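Local atomic coordinates of FAD:protein FMN transferase (Vibrio cholerae, PDB entry 6NXI), a protein that probably transfers the FMN moiety of FAD to a threonine hydroxyl of a target flavoprotein, using magnesium or manganese as cofactor. Residues G173-Y177 / L187-N191; P196-I201 / Q212-P217. All coordinates share one frame; numbering follows the deposited sequence.

Overall arrangement
Interactions 1 and 2 follow each other along the chain, with centres about 15 Å apart. Both lie away from the magnesium and FAD sites. Interaction 1 lies where two inner strands of the large antiparallel sheet, 177-181 and 184-188, run out into loops. Interaction 2 holds together a separate two-stranded hairpin, 199-203 with 211-215. Both are partly buried. In interaction 1 the polar grip is mixed: backbone bonds, a salt bridge, a side-chain amide and a water. In interaction 2 every cross-segment hydrogen bond is backbone to backbone. I199, I201 and I215, with P217, form its buried side, while I214 is exposed. W197 connects the two: its NE1 probably donates to K188 O, 3.0 Å away.

Interaction 1: residues G173-Y177 / L187-N191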
loop_
_atom_site.group_PDB
_atom_site.type_symbol
_atom_site.label_atom_id
_atom_site.label_comp_id
_atom_site.label_asym_id
_atom_site.label_seq_id
_atom_site.Cartn_x
_atom_site.Cartn_y
_atom_site.Cartn_z
ATOM N N GLY A 173 21.998 -11.877 6.651
ATOM C CA GLY A 173 22.634 -12.782 5.671
ATOM C C GLY A 173 21.650 -13.774 5.112
ATOM O O GLY A 173 22.074 -14.815 4.607
ATOM N N ILE A 174 20.371 -13.380 5.054
ATOM C CA ILE A 174 19.315 -14.213 4.416
ATOM C C ILE A 174 19.022 -13.649 3.024
ATOM O O ILE A 174 18.471 -12.551 2.942
ATOM C CB ILE A 174 18.065 -14.260 5.309
ATOM C CG1 ILE A 174 18.407 -14.870 6.665
ATOM C CG2 ILE A 174 16.885 -14.981 4.672
ATOM C CD1 ILE A 174 17.365 -14.600 7.697
ATOM N N GLU A 175 19.374 -14.404 1.995
ATOM C CA GLU A 175 19.325 -13.887 0.610
ATOM C C GLU A 175 18.201 -14.582 -0.156
ATOM O O GLU A 175 18.009 -14.207 -1.302
ATOM C CB GLU A 175 20.701 -13.974 -0.032
ATOM C CG GLU A 175 21.768 -13.164 0.742
ATOM C CD GLU A 175 21.543 -11.670 1.062
ATOM O OE1 GLU A 175 20.878 -10.974 0.293
ATOM O OE2 GLU A 175 22.079 -11.158 2.096
ATOM N N ASN A 176 17.457 -15.495 0.478
ATOM C CA ASN A 176 16.311 -16.173 -0.176
ATOM C C ASN A 176 15.082 -16.004 0.719
ATOM O O ASN A 176 14.955 -16.675 1.752
ATOM C CB ASN A 176 16.604 -17.636 -0.444
ATOM C CG ASN A 176 17.882 -17.802 -1.222
ATOM O OD1 ASN A 176 17.886 -17.662 -2.436
ATOM N ND2 ASN A 176 18.984 -18.079 -0.530
ATOM N N TYR A 177 14.154 -15.136 0.334
ATOM C CA TYR A 177 12.994 -14.879 1.208
ATOM C C TYR A 177 11.799 -14.387 0.401
ATOM O O TYR A 177 11.949 -13.778 -0.676
ATOM C CB TYR A 177 13.325 -13.851 2.291
ATOM C CG TYR A 177 13.782 -12.485 1.815
ATOM C CD1 TYR A 177 12.880 -11.554 1.341
ATOM C CD2 TYR A 177 15.117 -12.113 1.834
ATOM C CE1 TYR A 177 13.281 -10.325 0.847
ATOM C CE2 TYR A 177 15.526 -10.859 1.400
ATOM C CZ TYR A 177 14.603 -9.980 0.863
ATOM O OH TYR A 177 14.940 -8.737 0.393
ATOM N N LEU A 187 10.257 -10.048 -2.575
ATOM C CA LEU A 187 10.922 -11.346 -2.821
ATOM C C LEU A 187 12.403 -11.160 -3.088
ATOM O O LEU A 187 12.802 -10.151 -3.703
ATOM C CB LEU A 187 10.337 -11.961 -4.088
ATOM C CG LEU A 187 8.837 -12.101 -4.185
ATOM C CD1 LEU A 187 8.444 -12.619 -5.560
ATOM C CD2 LEU A 187 8.341 -13.008 -3.047
ATOM N N LYS A 188 13.191 -12.120 -2.679
ATOM C CA LYS A 188 14.601 -12.178 -3.098
ATOM C C LYS A 188 15.029 -13.637 -3.255
ATOM O O LYS A 188 14.670 -14.454 -2.408
ATOM C CB LYS A 188 15.530 -11.465 -2.123
ATOM C CG LYS A 188 16.882 -11.166 -2.759
ATOM C CD LYS A 188 17.797 -10.548 -1.767
ATOM C CE LYS A 188 18.987 -9.898 -2.413
ATOM N NZ LYS A 188 20.118 -10.842 -2.386
ATOM N N GLY A 189 15.773 -13.940 -4.321
ATOM C CA GLY A 189 16.438 -15.240 -4.477
ATOM C C GLY A 189 15.466 -16.322 -4.836
ATOM O O GLY A 189 14.561 -16.058 -5.659
ATOM N N LEU A 190 15.605 -17.486 -4.224
ATOM C CA LEU A 190 14.981 -18.739 -4.680
ATOM C C LEU A 190 14.192 -19.392 -3.542
ATOM O O LEU A 190 14.579 -19.282 -2.362
ATOM C CB LEU A 190 16.076 -19.680 -5.168
ATOM C CG LEU A 190 16.966 -19.150 -6.288
ATOM C CD1 LEU A 190 18.115 -20.092 -6.486
ATOM C CD2 LEU A 190 16.189 -18.907 -7.573
ATOM N N ASN A 191 13.122 -20.094 -3.907
ATOM C CA ASN A 191 12.243 -20.835 -2.971
ATOM C C ASN A 191 12.868 -22.186 -2.634
ATOM O O ASN A 191 14.080 -22.400 -2.952
ATOM C CB ASN A 191 10.816 -20.907 -3.518
ATOM C CG ASN A 191 10.613 -21.950 -4.610
ATOM O OD1 ASN A 191 11.534 -22.698 -4.931
ATOM N ND2 ASN A 191 9.451 -21.921 -5.255
HETATM O O HOH W 1 19.562 -13.618 -3.473
#
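Y177 and K188 face each other as an antiparallel hydrogen-bonded pair. Y177 N donates to K188 O, and K188 N returns a bond to Y177 O, each 2.9 Å long. On the same side of the sheet, CB of K188 sits over one face of the Y177 ring, 3.7 Å from its centroid, in a CH-pi contact. The Y177 ring is brought there by chi1 59°, which sets CG between the backbone N and the carbonyl carbon. The lysine chain then runs on past E175 O and bends at its last torsion. Its NZ reaches E175 OE1 at 2.8 Å, a salt bridge on the anti side of the carboxylate. A water links the same NZ to E175 O.

Beyond the pair, N176 OD1 accepts L190 N at 2.9 Å, in the amide plane and on a lone pair. G189 passes close by, its CA 3.5 Å from N176 OD1.

Outside the segments, Y177 OH is hydrogen-bonded to Q170 of helix 157-171, and the ring also packs on A166 and L169. D219 accepts G189 N. The contact thus ties the loop after that helix to the end of a beta hairpin, strands 177-181 and 184-188. With the carboxylate and a water both at its ammonium, K188 probably stays charged while its aliphatic part lies against the tyrosine.

Interaction 2: residues P196-I201 / Q212-P217; sequences PWRIAI and QEIIEP
I199 and I215 meet through their CG1 atoms, 3.7 Å apart, at the apolar centre. In both, CG1 is flanked by the two backbone branches (chi1 69° in I199, 67° in I215), which leans the CG1 arms together. I199 CD1 goes on to P217 CG, also at 3.7 Å. I201 CD1 adds a looser touch on I215 CD1. I199 and P217 also pack on L187 and I222 of the large sheet, so this face of the hairpin is turned to the protein core.

The two strands form an antiparallel beta hairpin. I199 with I215 and I201 with E213 are hydrogen-bonded pairs, and A200 with I214 is the non-hydrogen-bonded pair between them. I201 N donates to E213 O at 2.8 Å.

The other face carries A200 and I214. At the rim, the Q212 amide lies against A200 CB, 3.5 Å from CD, while Q212 NE2 bonds to E202. I214 CG2 lies over one face of the R198 guanidinium, 3.6 Å from CZ. This guanidinium and the E216 carboxylate are turned 78° apart. R198 NE is 4.2 Å from E216 OE2, beyond a salt bridge, so any attraction is probably weak. On the isoleucine side, E213 OE1 forms a salt bridge to K203 NZ.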
loop_
_atom_site.group_PDB
_atom_site.type_symbol
_atom_site.label_atom_id
_atom_site.label_comp_id
_atom_site.label_asym_id
_atom_site.label_seq_id
_atom_site.Cartn_x
_atom_site.Cartn_y
_atom_site.Cartn_z
ATOM N N PRO A 196 12.765 -19.187 -8.597
ATOM C CA PRO A 196 12.294 -17.903 -8.122
ATOM C C PRO A 196 10.885 -18.048 -7.537
ATOM O O PRO A 196 10.073 -18.827 -8.050
ATOM C CB PRO A 196 12.300 -17.032 -9.370
ATOM C CG PRO A 196 13.350 -17.703 -10.273
ATOM C CD PRO A 196 13.150 -19.178 -10.023
ATOM N N TRP A 197 10.620 -17.285 -6.475
ATOM C CA TRP A 197 9.367 -17.412 -5.686
ATOM C C TRP A 197 8.174 -17.179 -6.609
ATOM O O TRP A 197 8.254 -16.237 -7.433
ATOM C CB TRP A 197 9.359 -16.363 -4.551
ATOM C CG TRP A 197 10.446 -16.547 -3.528
ATOM C CD1 TRP A 197 11.695 -15.988 -3.561
ATOM C CD2 TRP A 197 10.409 -17.366 -2.361
ATOM N NE1 TRP A 197 12.449 -16.457 -2.528
ATOM C CE2 TRP A 197 11.690 -17.282 -1.754
ATOM C CE3 TRP A 197 9.440 -18.152 -1.740
ATOM C CZ2 TRP A 197 11.983 -17.914 -0.553
ATOM C CZ3 TRP A 197 9.730 -18.796 -0.550
ATOM C CH2 TRP A 197 11.002 -18.685 0.031
ATOM N N ARG A 198 7.075 -17.875 -6.352
ATOM C CA ARG A 198 5.880 -17.897 -7.237
ATOM C C ARG A 198 4.758 -17.116 -6.562
ATOM O O ARG A 198 4.428 -17.336 -5.375
ATOM C CB ARG A 198 5.506 -19.358 -7.559
ATOM C CG ARG A 198 6.606 -20.091 -8.316
ATOM C CD ARG A 198 6.445 -21.597 -8.477
ATOM N NE ARG A 198 5.584 -21.842 -9.639
ATOM C CZ ARG A 198 4.440 -22.538 -9.666
ATOM N NH1 ARG A 198 3.950 -23.149 -8.594
ATOM N NH2 ARG A 198 3.784 -22.641 -10.813
ATOM N N ILE A 199 4.209 -16.098 -7.253
ATOM C CA ILE A 199 3.039 -15.397 -6.678
ATOM C C ILE A 199 1.908 -15.599 -7.685
ATOM O O ILE A 199 2.161 -15.871 -8.849
ATOM C CB ILE A 199 3.331 -13.905 -6.400
ATOM C CG1 ILE A 199 3.475 -13.176 -7.726
ATOM C CG2 ILE A 199 4.573 -13.736 -5.492
ATOM C CD1 ILE A 199 3.463 -11.688 -7.590
ATOM N N ALA A 200 0.683 -15.466 -7.244
ATOM C CA ALA A 200 -0.493 -15.587 -8.134
ATOM C C ALA A 200 -1.141 -14.229 -8.338
ATOM O O ALA A 200 -1.320 -13.473 -7.372
ATOM C CB ALA A 200 -1.443 -16.600 -7.548
ATOM N N ILE A 201 -1.455 -13.924 -9.596
ATOM C CA ILE A 201 -2.351 -12.788 -9.929
ATOM C C ILE A 201 -3.757 -13.350 -10.143
ATOM O O ILE A 201 -3.903 -14.233 -10.982
ATOM C CB ILE A 201 -1.846 -11.996 -11.135
ATOM C CG1 ILE A 201 -0.380 -11.588 -10.914
ATOM C CG2 ILE A 201 -2.797 -10.819 -11.350
ATOM C CD1 ILE A 201 -0.000 -10.265 -11.498
ATOM N N GLN A 212 -6.179 -18.121 -11.306
ATOM C CA GLN A 212 -4.866 -17.614 -10.844
ATOM C C GLN A 212 -3.866 -17.712 -11.994
ATOM O O GLN A 212 -3.755 -18.789 -12.605
ATOM C CB GLN A 212 -4.378 -18.452 -9.661
ATOM C CG GLN A 212 -5.022 -18.095 -8.331
ATOM C CD GLN A 212 -4.240 -18.673 -7.173
ATOM O OE1 GLN A 212 -3.453 -19.602 -7.337
ATOM N NE2 GLN A 212 -4.406 -18.098 -5.990
ATOM N N GLU A 213 -3.130 -16.640 -12.259
ATOM C CA GLU A 213 -1.910 -16.685 -13.090
ATOM C C GLU A 213 -0.669 -16.638 -12.179
ATOM O O GLU A 213 -0.444 -15.597 -11.532
ATOM C CB GLU A 213 -1.885 -15.513 -14.063
ATOM C CG GLU A 213 -0.630 -15.526 -14.906
ATOM C CD GLU A 213 -0.689 -14.713 -16.188
ATOM O OE1 GLU A 213 -1.544 -13.815 -16.283
ATOM O OE2 GLU A 213 0.145 -14.984 -17.078
ATOM N N ILE A 214 0.147 -17.681 -12.224
ATOM C CA ILE A 214 1.359 -17.748 -11.364
ATOM C C ILE A 214 2.536 -17.157 -12.142
ATOM O O ILE A 214 2.839 -17.697 -13.231
ATOM C CB ILE A 214 1.628 -19.186 -10.904
ATOM C CG1 ILE A 214 0.475 -19.687 -10.039
ATOM C CG2 ILE A 214 2.990 -19.234 -10.184
ATOM C CD1 ILE A 214 0.532 -21.167 -9.701
ATOM N N ILE A 215 3.170 -16.107 -11.589
ATOM C CA ILE A 215 4.360 -15.433 -12.173
ATOM C C ILE A 215 5.531 -15.494 -11.184
ATOM O O ILE A 215 5.320 -15.683 -9.959
ATOM C CB ILE A 215 4.033 -13.989 -12.572
ATOM C CG1 ILE A 215 3.730 -13.095 -11.370
ATOM C CG2 ILE A 215 2.874 -13.961 -13.560
ATOM C CD1 ILE A 215 3.930 -11.618 -11.607
ATOM N N GLU A 216 6.725 -15.229 -11.711
ATOM C CA GLU A 216 7.998 -15.195 -10.941
ATOM C C GLU A 216 8.587 -13.802 -11.103
ATOM O O GLU A 216 9.311 -13.534 -12.050
ATOM C CB GLU A 216 8.906 -16.297 -11.494
ATOM C CG GLU A 216 8.411 -17.697 -11.158
ATOM C CD GLU A 216 9.162 -18.841 -11.820
ATOM O OE1 GLU A 216 10.223 -18.586 -12.400
ATOM O OE2 GLU A 216 8.674 -19.979 -11.760
ATOM N N PRO A 217 8.278 -12.852 -10.216
ATOM C CA PRO A 217 8.822 -11.497 -10.330
ATOM C C PRO A 217 10.346 -11.344 -10.199
ATOM O O PRO A 217 10.862 -10.309 -10.584
ATOM C CB PRO A 217 8.180 -10.762 -9.159
ATOM C CG PRO A 217 6.925 -11.539 -8.879
ATOM C CD PRO A 217 7.269 -12.985 -9.154
#